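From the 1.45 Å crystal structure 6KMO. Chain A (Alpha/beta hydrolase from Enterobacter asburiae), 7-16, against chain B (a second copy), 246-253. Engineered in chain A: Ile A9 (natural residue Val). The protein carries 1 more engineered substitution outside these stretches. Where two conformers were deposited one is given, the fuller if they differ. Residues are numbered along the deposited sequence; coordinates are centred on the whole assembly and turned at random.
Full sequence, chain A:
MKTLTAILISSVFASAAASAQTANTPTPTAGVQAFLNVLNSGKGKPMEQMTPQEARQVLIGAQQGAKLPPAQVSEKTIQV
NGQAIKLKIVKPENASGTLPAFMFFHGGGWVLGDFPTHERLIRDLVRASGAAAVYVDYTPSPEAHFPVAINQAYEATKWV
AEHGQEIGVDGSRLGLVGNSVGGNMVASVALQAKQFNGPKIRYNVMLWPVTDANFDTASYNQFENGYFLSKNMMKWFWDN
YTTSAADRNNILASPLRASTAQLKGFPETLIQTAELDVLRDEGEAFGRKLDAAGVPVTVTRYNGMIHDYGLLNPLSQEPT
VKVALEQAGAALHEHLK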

# COMPACT_ATOMS: atom_id res chain seq x y z
N ILE A 7 -7.59 34.18 -13.47
CA ILE A 7 -7.34 33.05 -14.35
C ILE A 7 -7.83 31.75 -13.69
O ILE A 7 -8.40 30.88 -14.36
N LEU A 8 -7.64 31.62 -12.38
CA LEU A 8 -7.96 30.37 -11.70
C LEU A 8 -9.45 30.09 -11.68
O LEU A 8 -9.85 28.92 -11.69
N ILE A 9 -10.29 31.13 -11.66
CA ILE A 9 -11.74 30.93 -11.67
C ILE A 9 -12.30 30.92 -13.09
O ILE A 9 -13.52 30.78 -13.26
N SER A 10 -11.46 31.04 -14.10
CA SER A 10 -11.91 31.23 -15.47
C SER A 10 -12.19 29.91 -16.18
O SER A 10 -11.93 28.81 -15.68
N SER A 11 -12.71 30.04 -17.40
CA SER A 11 -12.97 28.90 -18.26
C SER A 11 -11.73 28.09 -18.59
O SER A 11 -11.87 26.96 -19.08
N VAL A 12 -10.53 28.63 -18.38
CA VAL A 12 -9.31 27.84 -18.60
C VAL A 12 -9.40 26.52 -17.86
O VAL A 12 -8.93 25.48 -18.35
N PHE A 13 -9.99 26.54 -16.67
CA PHE A 13 -10.03 25.37 -15.79
C PHE A 13 -11.40 24.74 -15.68
O PHE A 13 -11.62 23.87 -14.82
N ALA A 14 -12.36 25.12 -16.51
CA ALA A 14 -13.65 24.47 -16.44
C ALA A 14 -13.53 23.00 -16.84
O ALA A 14 -12.79 22.65 -17.76
N SER A 15 -14.25 22.15 -16.13
CA SER A 15 -14.31 20.74 -16.51
C SER A 15 -14.71 20.64 -17.97
O SER A 15 -15.70 21.23 -18.40
N ALA A 16 -13.91 19.90 -18.74
CA ALA A 16 -14.32 19.58 -20.10
C ALA A 16 -15.25 18.39 -20.08
O ALA A 16 -16.27 18.36 -20.79
N ALA B 246 -20.08 26.95 -10.50
CA ALA B 246 -18.99 27.03 -11.47
C ALA B 246 -17.67 26.64 -10.83
O ALA B 246 -16.89 25.90 -11.43
N ASP B 247 -17.41 27.15 -9.62
CA ASP B 247 -16.20 26.74 -8.90
C ASP B 247 -16.20 25.23 -8.69
O ASP B 247 -15.16 24.57 -8.86
N ARG B 248 -17.34 24.67 -8.30
CA ARG B 248 -17.37 23.23 -8.06
C ARG B 248 -17.17 22.42 -9.33
O ARG B 248 -16.76 21.26 -9.26
N ASN B 249 -17.41 23.01 -10.50
CA ASN B 249 -17.17 22.38 -11.79
C ASN B 249 -15.79 22.70 -12.35
O ASN B 249 -15.48 22.29 -13.47
N ASN B 250 -14.97 23.42 -11.59
CA ASN B 250 -13.61 23.81 -11.98
C ASN B 250 -12.68 22.69 -11.55
O ASN B 250 -12.77 22.20 -10.42
N ILE B 251 -11.79 22.26 -12.46
CA ILE B 251 -10.91 21.13 -12.16
C ILE B 251 -9.95 21.42 -11.01
O ILE B 251 -9.38 20.47 -10.43
N LEU B 252 -9.71 22.68 -10.69
CA LEU B 252 -8.86 23.04 -9.57
C LEU B 252 -9.56 22.87 -8.23
O LEU B 252 -8.91 23.01 -7.18
N ALA B 253 -10.86 22.61 -8.24
CA ALA B 253 -11.66 22.27 -7.07
C ALA B 253 -12.14 20.83 -7.09
O ALA B 253 -12.01 20.12 -6.08

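The two stretches meet through a short backbone bridge, Ala A14 beside Asn B250. Two main-chain hydrogen bonds frame the bridge: Ile B251 N donates to Phe A13 O (2.9 Å), and Ser A15 N donates to Asn B249 O (2.9 Å). Ala A14 directs its CB away, so its small side chain takes little part.

Phe A13 points toward chain B with chi1 m. Leu B252, also pointing toward its partner and m,t, lays CD1 over one ring face, 3.5 Å from the centroid of the Phe A13 ring and nearly on the ring normal, a CH-pi contact. Leu B252 CD1 also lies 3.7 Å from Leu A8 CD2; Leu A8 is m,t and sideways. Ile B251, p,t, meets the ring edge, its CG1 4.2 Å from Phe A13 CD1. Flat aromatic and branched aliphatic groups thus form a buried apolar cluster that asks for no polar partner.

Asn B250 is the polar centre of the contact. Its CB points away overall, yet with chi1 t the amide comes back to chain A, where Asn B250 ND2 donates to Leu A8 O (2.8 Å). Asn B250 ND2 also donates to water 1 (3.0 Å), while its OD1 accepts from Leu B252 N (2.8 Å); both ND2 hydrogens have acceptors and OD1 has a donor, which suits an amide to this buried site. Water 1 in turn donates to Ile A9 O (3.1 Å) and to Asp B247 OD1 (2.8 Å; chi1 m), whose OD2 is bonded elsewhere in the structure. The engineered Ile A9, p,t, leads its end away.

Water 2 donates to Ser A15 OG (2.7 Å) and Asn B249 OD1 (2.9 Å), joining two t rotamers; both atoms also bond elsewhere. The short serine offers water 2 an acceptor while Ser A15 CA sits 3.8 Å from Ile B251 CG2. Within chain A, Ser A10 faces away: Ser A10 OG donates to Ile A7 O (2.7 Å) and accepts from Val A12 N (3.1 Å), bracing the turn.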

# COMPACT_ATOMS: atom_id res chain seq x y z
CB ILE A 7 -5.85 33.00 -14.73
CG1 ILE A 7 -5.46 34.29 -15.47
CG2 ILE A 7 -5.58 31.80 -15.56
CD1 ILE A 7 -3.97 34.62 -15.41
CB LEU A 8 -7.43 30.40 -10.27
CG LEU A 8 -5.90 30.47 -10.13
CD1 LEU A 8 -5.49 30.41 -8.67
CD2 LEU A 8 -5.21 29.41 -10.92
CB ILE A 9 -12.49 31.96 -10.80
CG1 ILE A 9 -12.32 33.37 -11.35
CG2 ILE A 9 -12.01 31.88 -9.34
CD1 ILE A 9 -13.28 34.39 -10.71
CB SER A 10 -10.83 31.98 -16.25
OG SER A 10 -9.81 31.12 -16.68
CB SER A 11 -13.66 29.37 -19.54
OG SER A 11 -12.83 30.27 -20.24
CB VAL A 12 -8.08 28.63 -18.13
CG1 VAL A 12 -6.82 27.78 -18.17
CG2 VAL A 12 -7.86 29.87 -19.01
CB PHE A 13 -9.49 25.77 -14.42
CG PHE A 13 -8.04 26.16 -14.43
CD1 PHE A 13 -7.04 25.19 -14.54
CD2 PHE A 13 -7.66 27.49 -14.37
CE1 PHE A 13 -5.72 25.54 -14.57
CE2 PHE A 13 -6.34 27.83 -14.40
CZ PHE A 13 -5.37 26.86 -14.50
CB ALA A 14 -14.65 25.18 -17.36
CB SER A 15 -15.34 20.01 -15.64
OG SER A 15 -15.71 18.77 -16.24
CB ALA A 16 -13.08 19.28 -20.94
CB ALA B 246 -18.91 28.45 -12.04
CB ASP B 247 -16.14 27.43 -7.54
CG ASP B 247 -15.82 28.93 -7.62
OD1 ASP B 247 -15.43 29.44 -8.70
OD2 ASP B 247 -15.95 29.56 -6.55
CB ARG B 248 -18.65 22.85 -7.31
CG ARG B 248 -18.68 23.40 -5.90
CD ARG B 248 -19.96 23.10 -5.15
NE ARG B 248 -19.92 23.70 -3.83
CZ ARG B 248 -20.57 23.23 -2.75
NH1 ARG B 248 -21.32 22.14 -2.84
NH2 ARG B 248 -20.45 23.86 -1.60
CB ASN B 249 -18.27 22.80 -12.78
CG ASN B 249 -18.48 21.78 -13.85
OD1 ASN B 249 -18.64 20.59 -13.58
ND2 ASN B 249 -18.47 22.24 -15.10
CB ASN B 250 -13.32 25.12 -11.23
CG ASN B 250 -11.98 25.74 -11.57
OD1 ASN B 250 -10.95 25.07 -11.60
ND2 ASN B 250 -11.98 27.06 -11.76
CB ILE B 251 -10.16 20.63 -13.42
CG1 ILE B 251 -9.11 21.64 -13.89
CG2 ILE B 251 -11.15 20.27 -14.50
CD1 ILE B 251 -8.28 21.12 -15.05
CB LEU B 252 -8.37 24.48 -9.71
CG LEU B 252 -7.60 24.80 -10.99
CD1 LEU B 252 -7.12 26.25 -10.97
CD2 LEU B 252 -6.42 23.85 -11.15
CB ALA B 253 -12.87 23.20 -6.96
O HOH W 1 -14.44 28.70 -11.20
O HOH W 2 -18.25 18.30 -15.33